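Local coordinates for protein CS6 fimbrial subunit B, CS6 fimbrial subunit A (Escherichia coli, PDB 4B9G) that forms, as the CssB pilin, a structural subunit of the CS6 fimbriae that enterotoxigenic bacteria probably use to attach to host tissue, at residues I17-D29 / S36-G48. Residues are numbered along the deposited sequence; the frame is centred on the assembly and turned at random.
Sequences IDSAVRIIPVNYD and SQLYTVEMTIPAG
Arg-22 and Glu-42 face each other in a hydrogen-bonded pair of an antiparallel ladder: Arg-22 N donates to Glu-42 O at 2.9 Å, and Glu-42 N returns the bond to Arg-22 O. Ile-24 and Thr-40 form the next such pair, with Ile-24 N 2.8 Å from Thr-40 O. Val-26 N then reaches Leu-38 O at 3.0 Å. At the hairpin's loop end, Tyr-28 OH donates to Gln-37 O at 2.6 Å from above the carbonyl plane, and this oxygen lies at the edge of the tyrosine ring. At the other end, the Thr-44 N bond to Ala-20 O is weak, and a water bridges the same two atoms.

The side chains of Arg-22 and Glu-42 run alongside each other. Their salt bridge is long, 3.8 Å from Arg-22 NH2 to Glu-42 OE1, with guanidinium and carboxylate planes 76° apart. A water links Arg-22 NE to Glu-42 OE1. A turn at chi3 (96°) lays the guanidinium against Ile-24 CD1, which sits over one face near the rim. Ile-24 CB also meets Thr-40 CG2 at 3.5 Å.

On the other face, Val-21 CG1 meets Val-41 CG1, its CG2 meets Met-43 CB, and Ile-23 CD1 touches Val-41 CG2 at 4.0 Å. Tyr-39, Val-41 and Met-43 are buried here: the first two reach Leu-134, Met-43 reaches Phe-111. The hairpin lies in the CssB part; its 21-28 strand also pairs, in parallel, with the fused CssA donor strand (Tyr-28 with Thr-159, backbone). Backbone bonds thus join the hairpin between a mostly apolar face and one whose charged pair combines a long salt bridge with a water link, so its direct attraction is probably weak.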
ATOM      1  N   ILE A  17      -8.109 -14.061  -0.881  1.00 10.73           N
ATOM      2  CA  ILE A  17      -7.295 -12.853  -0.961  1.00  9.41           C
ATOM      3  C   ILE A  17      -5.786 -13.117  -0.764  1.00  9.50           C
ATOM      4  O   ILE A  17      -4.942 -12.490  -1.422  1.00  8.48           O
ATOM      5  CB  ILE A  17      -7.836 -11.788  -0.004  1.00 10.35           C
ATOM      6  CG1 ILE A  17      -7.158 -10.450  -0.260  1.00 12.28           C
ATOM      7  CG2 ILE A  17      -7.722 -12.237   1.454  1.00 13.77           C
ATOM      8  CD1 ILE A  17      -7.928  -9.296   0.298  1.00 14.02           C
ATOM      9  N   ASP A  18      -5.439 -14.075   0.079  1.00  9.20           N
ATOM     10  CA  ASP A  18      -4.033 -14.387   0.315  1.00  9.83           C
ATOM     11  C   ASP A  18      -3.306 -14.751  -0.973  1.00  9.31           C
ATOM     12  O   ASP A  18      -2.157 -14.346  -1.177  1.00 11.41           O
ATOM     13  CB  ASP A  18      -3.870 -15.571   1.274  1.00 13.58           C
ATOM     14  CG  ASP A  18      -4.139 -15.224   2.712  1.00 18.27           C
ATOM     15  OD1 ASP A  18      -3.992 -14.055   3.089  1.00 25.32           O
ATOM     16  OD2 ASP A  18      -4.463 -16.155   3.477  1.00 21.53           O
ATOM     17  N   SER A  19      -3.949 -15.550  -1.822  1.00  8.23           N
ATOM     18  CA  SER A  19      -3.330 -15.989  -3.061  1.00  9.12           C
ATOM     19  C   SER A  19      -3.424 -14.957  -4.187  1.00  7.73           C
ATOM     20  O   SER A  19      -2.782 -15.115  -5.214  1.00  8.98           O
ATOM     21  CB  SER A  19      -3.908 -17.315  -3.535  1.00 11.46           C
ATOM     22  OG  SER A  19      -5.274 -17.234  -3.814  1.00 15.83           O
ATOM     23  N   ALA A  20      -4.225 -13.910  -4.020  1.00  7.03           N
ATOM     24  CA  ALA A  20      -4.442 -12.952  -5.100  1.00  6.92           C
ATOM     25  C   ALA A  20      -3.387 -11.859  -5.174  1.00  7.71           C
ATOM     26  O   ALA A  20      -3.222 -11.254  -6.233  1.00  8.59           O
ATOM     27  CB  ALA A  20      -5.818 -12.320  -4.964  1.00  8.32           C
ATOM     28  N   VAL A  21      -2.711 -11.535  -4.107  1.00  7.49           N
ATOM     29  CA  VAL A  21      -1.858 -10.389  -3.887  1.00  7.16           C
ATOM     30  C   VAL A  21      -0.436 -10.781  -3.560  1.00  7.00           C
ATOM     31  O   VAL A  21      -0.199 -11.702  -2.781  1.00  8.25           O
ATOM     32  CB  VAL A  21      -2.417  -9.516  -2.740  1.00  8.90           C
ATOM     33  CG1 VAL A  21      -1.628  -8.327  -2.501  1.00 11.77           C
ATOM     34  CG2 VAL A  21      -3.829  -9.205  -2.924  1.00  9.19           C
ATOM     35  N   ARG A  22       0.536 -10.060  -4.136  1.00  6.54           N
ATOM     36  CA  ARG A  22       1.932 -10.183  -3.758  1.00  7.38           C
ATOM     37  C   ARG A  22       2.512  -8.781  -3.492  1.00  6.42           C
ATOM     38  O   ARG A  22       2.157  -7.797  -4.149  1.00  7.11           O
ATOM     39  CB  ARG A  22       2.714 -10.885  -4.889  1.00 15.75           C
ATOM     40  CG  ARG A  22       4.185 -10.779  -4.927  1.00 14.89           C
ATOM     41  CD  ARG A  22       4.685 -11.720  -5.980  1.00  9.74           C
ATOM     42  NE  ARG A  22       4.967 -11.216  -7.329  1.00  8.53           N
ATOM     43  CZ  ARG A  22       6.182 -10.915  -7.777  1.00  7.84           C
ATOM     44  NH1 ARG A  22       7.240 -10.941  -6.978  1.00  8.44           N
ATOM     45  NH2 ARG A  22       6.333 -10.600  -9.056  1.00 10.07           N
ATOM     46  N   ILE A  23       3.449  -8.721  -2.549  1.00  6.28           N
ATOM     47  CA  ILE A  23       4.189  -7.524  -2.170  1.00  6.41           C
ATOM     48  C   ILE A  23       5.652  -7.701  -2.591  1.00  5.94           C
ATOM     49  O   ILE A  23       6.237  -8.783  -2.405  1.00  6.85           O
ATOM     50  CB  ILE A  23       4.171  -7.332  -0.652  1.00  7.48           C
ATOM     51  CG1 ILE A  23       2.748  -7.422  -0.083  1.00  7.75           C
ATOM     52  CG2 ILE A  23       4.925  -6.041  -0.284  1.00  9.04           C
ATOM     53  CD1 ILE A  23       1.795  -6.367  -0.584  1.00  8.22           C
ATOM     54  N   ILE A  24       6.234  -6.643  -3.160  1.00  6.12           N
ATOM     55  CA  ILE A  24       7.625  -6.647  -3.620  1.00  6.67           C
ATOM     56  C   ILE A  24       8.364  -5.466  -2.976  1.00  6.44           C
ATOM     57  O   ILE A  24       8.203  -4.318  -3.399  1.00  6.22           O
ATOM     58  CB  ILE A  24       7.741  -6.542  -5.163  1.00  7.93           C
ATOM     59  CG1 ILE A  24       6.775  -7.493  -5.874  1.00  8.81           C
ATOM     60  CG2 ILE A  24       9.181  -6.806  -5.582  1.00 10.77           C
ATOM     61  CD1 ILE A  24       6.805  -7.401  -7.392  1.00 11.34           C
ATOM     62  N   PRO A  25       9.149  -5.709  -1.909  1.00  8.26           N
ATOM     63  CA  PRO A  25       9.930  -4.612  -1.305  1.00  8.35           C
ATOM     64  C   PRO A  25      10.963  -4.043  -2.259  1.00  8.99           C
ATOM     65  O   PRO A  25      11.499  -4.780  -3.086  1.00 11.50           O
ATOM     66  CB  PRO A  25      10.618  -5.284  -0.103  1.00 10.09           C
ATOM     67  CG  PRO A  25       9.693  -6.447   0.212  1.00 14.18           C
ATOM     68  CD  PRO A  25       9.261  -6.957  -1.124  1.00 14.79           C
ATOM     69  N   VAL A  26      11.253  -2.751  -2.105  1.00  8.68           N
ATOM     70  CA  VAL A  26      12.381  -2.111  -2.764  1.00  9.40           C
ATOM     71  C   VAL A  26      13.482  -1.928  -1.727  1.00  9.20           C
ATOM     72  O   VAL A  26      13.237  -1.560  -0.566  1.00  9.86           O
ATOM     73  CB  VAL A  26      11.993  -0.762  -3.412  1.00 10.03           C
ATOM     74  CG1 VAL A  26      13.186  -0.102  -4.101  1.00 11.81           C
ATOM     75  CG2 VAL A  26      10.858  -0.966  -4.419  1.00 10.85           C
ATOM     76  N   ASN A  27      14.694  -2.228  -2.158  1.00 10.21           N
ATOM     77  CA  ASN A  27      15.857  -2.166  -1.304  1.00 11.22           C
ATOM     78  C   ASN A  27      16.731  -1.005  -1.765  1.00 11.61           C
ATOM     79  O   ASN A  27      17.014  -0.860  -2.959  1.00 16.79           O
ATOM     80  CB  ASN A  27      16.568  -3.528  -1.317  1.00 13.04           C
ATOM     81  CG  ASN A  27      15.606  -4.655  -0.949  1.00 13.43           C
ATOM     82  OD1 ASN A  27      15.085  -4.688   0.175  1.00 14.42           O
ATOM     83  ND2 ASN A  27      15.291  -5.520  -1.921  1.00 16.16           N
ATOM     84  N   TYR A  28      17.112  -0.162  -0.811  1.00 10.27           N
ATOM     85  CA  TYR A  28      17.893   1.037  -1.059  1.00 10.86           C
ATOM     86  C   TYR A  28      19.263   0.951  -0.425  1.00 11.46           C
ATOM     87  O   TYR A  28      19.432   0.288   0.587  1.00 13.93           O
ATOM     88  CB  TYR A  28      17.162   2.275  -0.520  1.00 15.57           C
ATOM     89  CG  TYR A  28      16.015   2.663  -1.430  1.00 18.19           C
ATOM     90  CD1 TYR A  28      16.245   3.400  -2.589  1.00 22.13           C
ATOM     91  CD2 TYR A  28      14.722   2.240  -1.177  1.00 15.97           C
ATOM     92  CE1 TYR A  28      15.209   3.727  -3.457  1.00 22.12           C
ATOM     93  CE2 TYR A  28      13.681   2.575  -2.042  1.00 14.30           C
ATOM     94  CZ  TYR A  28      13.945   3.314  -3.177  1.00 16.58           C
ATOM     95  OH  TYR A  28      12.938   3.630  -4.064  1.00 16.17           O
ATOM     96  N   ASP A  29      20.240   1.625  -1.011  1.00 13.18           N
ATOM     97  CA  ASP A  29      21.555   1.741  -0.407  1.00 14.73           C
ATOM     98  C   ASP A  29      21.742   3.066   0.325  1.00 14.56           C
ATOM     99  O   ASP A  29      22.766   3.270   0.964  1.00 19.50           O
ATOM    100  CB  ASP A  29      22.651   1.584  -1.465  1.00 20.06           C
ATOM    101  CG  ASP A  29      22.978   0.137  -1.765  1.00 27.46           C
ATOM    102  OD1 ASP A  29      22.536  -0.758  -1.017  1.00 26.36           O
ATOM    103  OD2 ASP A  29      23.707  -0.106  -2.752  1.00 35.09           O
ATOM    104  N   SER A  36      10.070   8.320  -4.352  1.00  9.92           N
ATOM    105  CA  SER A  36      10.650   7.006  -4.486  1.00 10.75           C
ATOM    106  C   SER A  36       9.676   5.917  -4.119  1.00  7.80           C
ATOM    107  O   SER A  36       8.853   6.096  -3.229  1.00  8.30           O
ATOM    108  CB  SER A  36      11.936   6.816  -3.708  1.00 17.91           C
ATOM    109  OG  SER A  36      12.918   7.717  -3.992  1.00 22.78           O
ATOM    110  N   GLN A  37       9.788   4.794  -4.825  1.00  6.80           N
ATOM    111  CA  GLN A  37       8.960   3.653  -4.524  1.00  6.66           C
ATOM    112  C   GLN A  37       9.582   2.830  -3.407  1.00  6.29           C
ATOM    113  O   GLN A  37      10.729   2.376  -3.496  1.00  9.08           O
ATOM    114  CB  GLN A  37       8.786   2.766  -5.761  1.00  8.76           C
ATOM    115  CG  GLN A  37       8.072   3.431  -6.909  1.00 10.62           C
ATOM    116  CD  GLN A  37       8.107   2.569  -8.146  1.00 15.81           C
ATOM    117  OE1 GLN A  37       7.539   1.488  -8.175  1.00 16.11           O
ATOM    118  NE2 GLN A  37       8.809   3.025  -9.164  1.00 18.70           N
ATOM    119  N   LEU A  38       8.822   2.593  -2.337  1.00  5.14           N
ATOM    120  CA  LEU A  38       9.295   1.824  -1.184  1.00  5.37           C
ATOM    121  C   LEU A  38       8.997   0.329  -1.322  1.00  5.41           C
ATOM    122  O   LEU A  38       9.787  -0.509  -0.854  1.00  6.18           O
ATOM    123  CB  LEU A  38       8.688   2.368   0.088  1.00  5.89           C
ATOM    124  CG  LEU A  38       8.963   3.847   0.366  1.00  6.04           C
ATOM    125  CD1 LEU A  38       8.306   4.276   1.689  1.00  7.71           C
ATOM    126  CD2 LEU A  38      10.457   4.169   0.361  1.00  7.64           C
ATOM    127  N   TYR A  39       7.859   0.006  -1.920  1.00  5.33           N
ATOM    128  CA  TYR A  39       7.468  -1.355  -2.255  1.00  5.51           C
ATOM    129  C   TYR A  39       6.414  -1.261  -3.351  1.00  5.12           C
ATOM    130  O   TYR A  39       5.840  -0.185  -3.576  1.00  5.48           O
ATOM    131  CB  TYR A  39       6.987  -2.151  -1.031  1.00  5.72           C
ATOM    132  CG  TYR A  39       5.702  -1.703  -0.368  1.00  5.46           C
ATOM    133  CD1 TYR A  39       4.469  -2.099  -0.857  1.00  5.70           C
ATOM    134  CD2 TYR A  39       5.723  -0.912   0.772  1.00  5.49           C
ATOM    135  CE1 TYR A  39       3.283  -1.738  -0.213  1.00  6.39           C
ATOM    136  CE2 TYR A  39       4.547  -0.535   1.423  1.00  5.72           C
ATOM    137  CZ  TYR A  39       3.325  -0.965   0.934  1.00  5.75           C
ATOM    138  OH  TYR A  39       2.134  -0.653   1.546  1.00  5.96           O
ATOM    139  N   THR A  40       6.155  -2.379  -4.010  1.00  5.03           N
ATOM    140  CA  THR A  40       5.072  -2.438  -4.992  1.00  5.32           C
ATOM    141  C   THR A  40       4.147  -3.607  -4.624  1.00  5.46           C
ATOM    142  O   THR A  40       4.488  -4.493  -3.804  1.00  5.83           O
ATOM    143  CB  THR A  40       5.614  -2.515  -6.372  1.00  6.94           C
ATOM    144  OG1 THR A  40       6.293  -1.353  -6.826  1.00 12.49           O
ATOM    145  CG2 THR A  40       6.235  -3.721  -6.654  1.00  4.75           C
ATOM    146  N   VAL A  41       2.960  -3.570  -5.206  1.00  5.43           N
ATOM    147  CA  VAL A  41       1.892  -4.530  -4.955  1.00  6.05           C
ATOM    148  C   VAL A  41       1.362  -4.982  -6.312  1.00  5.98           C
ATOM    149  O   VAL A  41       1.096  -4.141  -7.192  1.00  7.02           O
ATOM    150  CB  VAL A  41       0.734  -3.879  -4.172  1.00  6.33           C
ATOM    151  CG1 VAL A  41      -0.350  -4.912  -3.844  1.00  6.78           C
ATOM    152  CG2 VAL A  41       1.249  -3.185  -2.916  1.00  6.61           C
ATOM    153  N   GLU A  42       1.196  -6.291  -6.492  1.00  5.94           N
ATOM    154  CA  GLU A  42       0.616  -6.844  -7.720  1.00  7.02           C
ATOM    155  C   GLU A  42      -0.523  -7.765  -7.341  1.00  6.87           C
ATOM    156  O   GLU A  42      -0.414  -8.537  -6.386  1.00  7.26           O
ATOM    157  CB  GLU A  42       1.679  -7.565  -8.564  1.00  7.90           C
ATOM    158  CG  GLU A  42       2.881  -6.655  -8.867  1.00  9.48           C
ATOM    159  CD  GLU A  42       3.777  -7.122 -10.005  1.00 11.60           C
ATOM    160  OE1 GLU A  42       3.688  -8.284 -10.427  1.00 17.16           O
ATOM    161  OE2 GLU A  42       4.600  -6.321 -10.473  1.00 12.22           O
ATOM    162  N   MET A  43      -1.629  -7.695  -8.077  1.00  7.12           N
ATOM    163  CA  MET A  43      -2.774  -8.566  -7.816  1.00 10.01           C
ATOM    164  C   MET A  43      -3.558  -8.848  -9.086  1.00 11.69           C
ATOM    165  O   MET A  43      -3.592  -8.049  -9.999  1.00 12.75           O
ATOM    166  CB  MET A  43      -3.713  -7.981  -6.768  1.00 11.33           C
ATOM    167  CG  MET A  43      -4.433  -6.698  -7.207  1.00 10.15           C
ATOM    168  SD  MET A  43      -5.543  -5.941  -5.932  1.00  9.76           S
ATOM    169  CE  MET A  43      -4.383  -5.334  -4.707  1.00 10.27           C
ATOM    170  N   THR A  44      -4.172 -10.012  -9.173  1.00 16.10           N
ATOM    171  CA  THR A  44      -5.171 -10.235 -10.243  1.00 14.39           C
ATOM    172  C   THR A  44      -6.509 -10.398  -9.551  1.00 14.70           C
ATOM    173  O   THR A  44      -6.619 -11.043  -8.559  1.00 17.30           O
ATOM    174  CB  THR A  44      -4.856 -11.436 -11.200  1.00 16.30           C
ATOM    175  OG1 THR A  44      -3.640 -11.187 -11.902  1.00 15.45           O
ATOM    176  CG2 THR A  44      -5.958 -11.650 -12.241  1.00 19.49           C
ATOM    177  N   ILE A  45      -7.533  -9.806 -10.092  1.00 11.96           N
ATOM    178  CA  ILE A  45      -8.827  -9.791  -9.433  1.00  9.65           C
ATOM    179  C   ILE A  45      -9.543 -11.136  -9.636  1.00  9.45           C
ATOM    180  O   ILE A  45      -9.804 -11.521 -10.781  1.00 10.11           O
ATOM    181  CB  ILE A  45      -9.653  -8.668 -10.061  1.00  8.66           C
ATOM    182  CG1 ILE A  45      -8.893  -7.323  -9.995  1.00  9.57           C
ATOM    183  CG2 ILE A  45     -11.015  -8.601  -9.406  1.00  8.76           C
ATOM    184  CD1 ILE A  45      -8.441  -6.884  -8.614  1.00  9.24           C
ATOM    185  N   PRO A  46      -9.903 -11.838  -8.547  1.00  9.35           N
ATOM    186  CA  PRO A  46     -10.625 -13.098  -8.722  1.00 10.46           C
ATOM    187  C   PRO A  46     -12.026 -12.872  -9.253  1.00 10.28           C
ATOM    188  O   PRO A  46     -12.654 -11.846  -9.024  1.00  9.45           O
ATOM    189  CB  PRO A  46     -10.719 -13.650  -7.294  1.00 13.27           C
ATOM    190  CG  PRO A  46      -9.652 -12.959  -6.527  1.00 13.49           C
ATOM    191  CD  PRO A  46      -9.558 -11.601  -7.137  1.00 11.78           C
ATOM    192  N   ALA A  47     -12.555 -13.874  -9.945  1.00 13.40           N
ATOM    193  CA  ALA A  47     -13.942 -13.828 -10.390  1.00 13.62           C
ATOM    194  C   ALA A  47     -14.825 -13.610  -9.164  1.00 14.45           C
ATOM    195  O   ALA A  47     -14.593 -14.210  -8.113  1.00 16.41           O
ATOM    196  CB  ALA A  47     -14.320 -15.115 -11.099  1.00 18.57           C
ATOM    197  N   GLY A  48     -15.826 -12.741  -9.289  1.00 13.62           N
ATOM    198  CA  GLY A  48     -16.721 -12.449  -8.185  1.00 16.34           C
ATOM    199  C   GLY A  48     -16.354 -11.202  -7.391  1.00 12.53           C
ATOM    200  O   GLY A  48     -17.140 -10.767  -6.548  1.00 15.97           O
TER
HETATM  201  O   HOH W   1      -3.079 -12.980  -8.658  1.00 15.00           O
HETATM  202  O   HOH W   2       3.158 -10.597  -9.455  1.00 11.46           O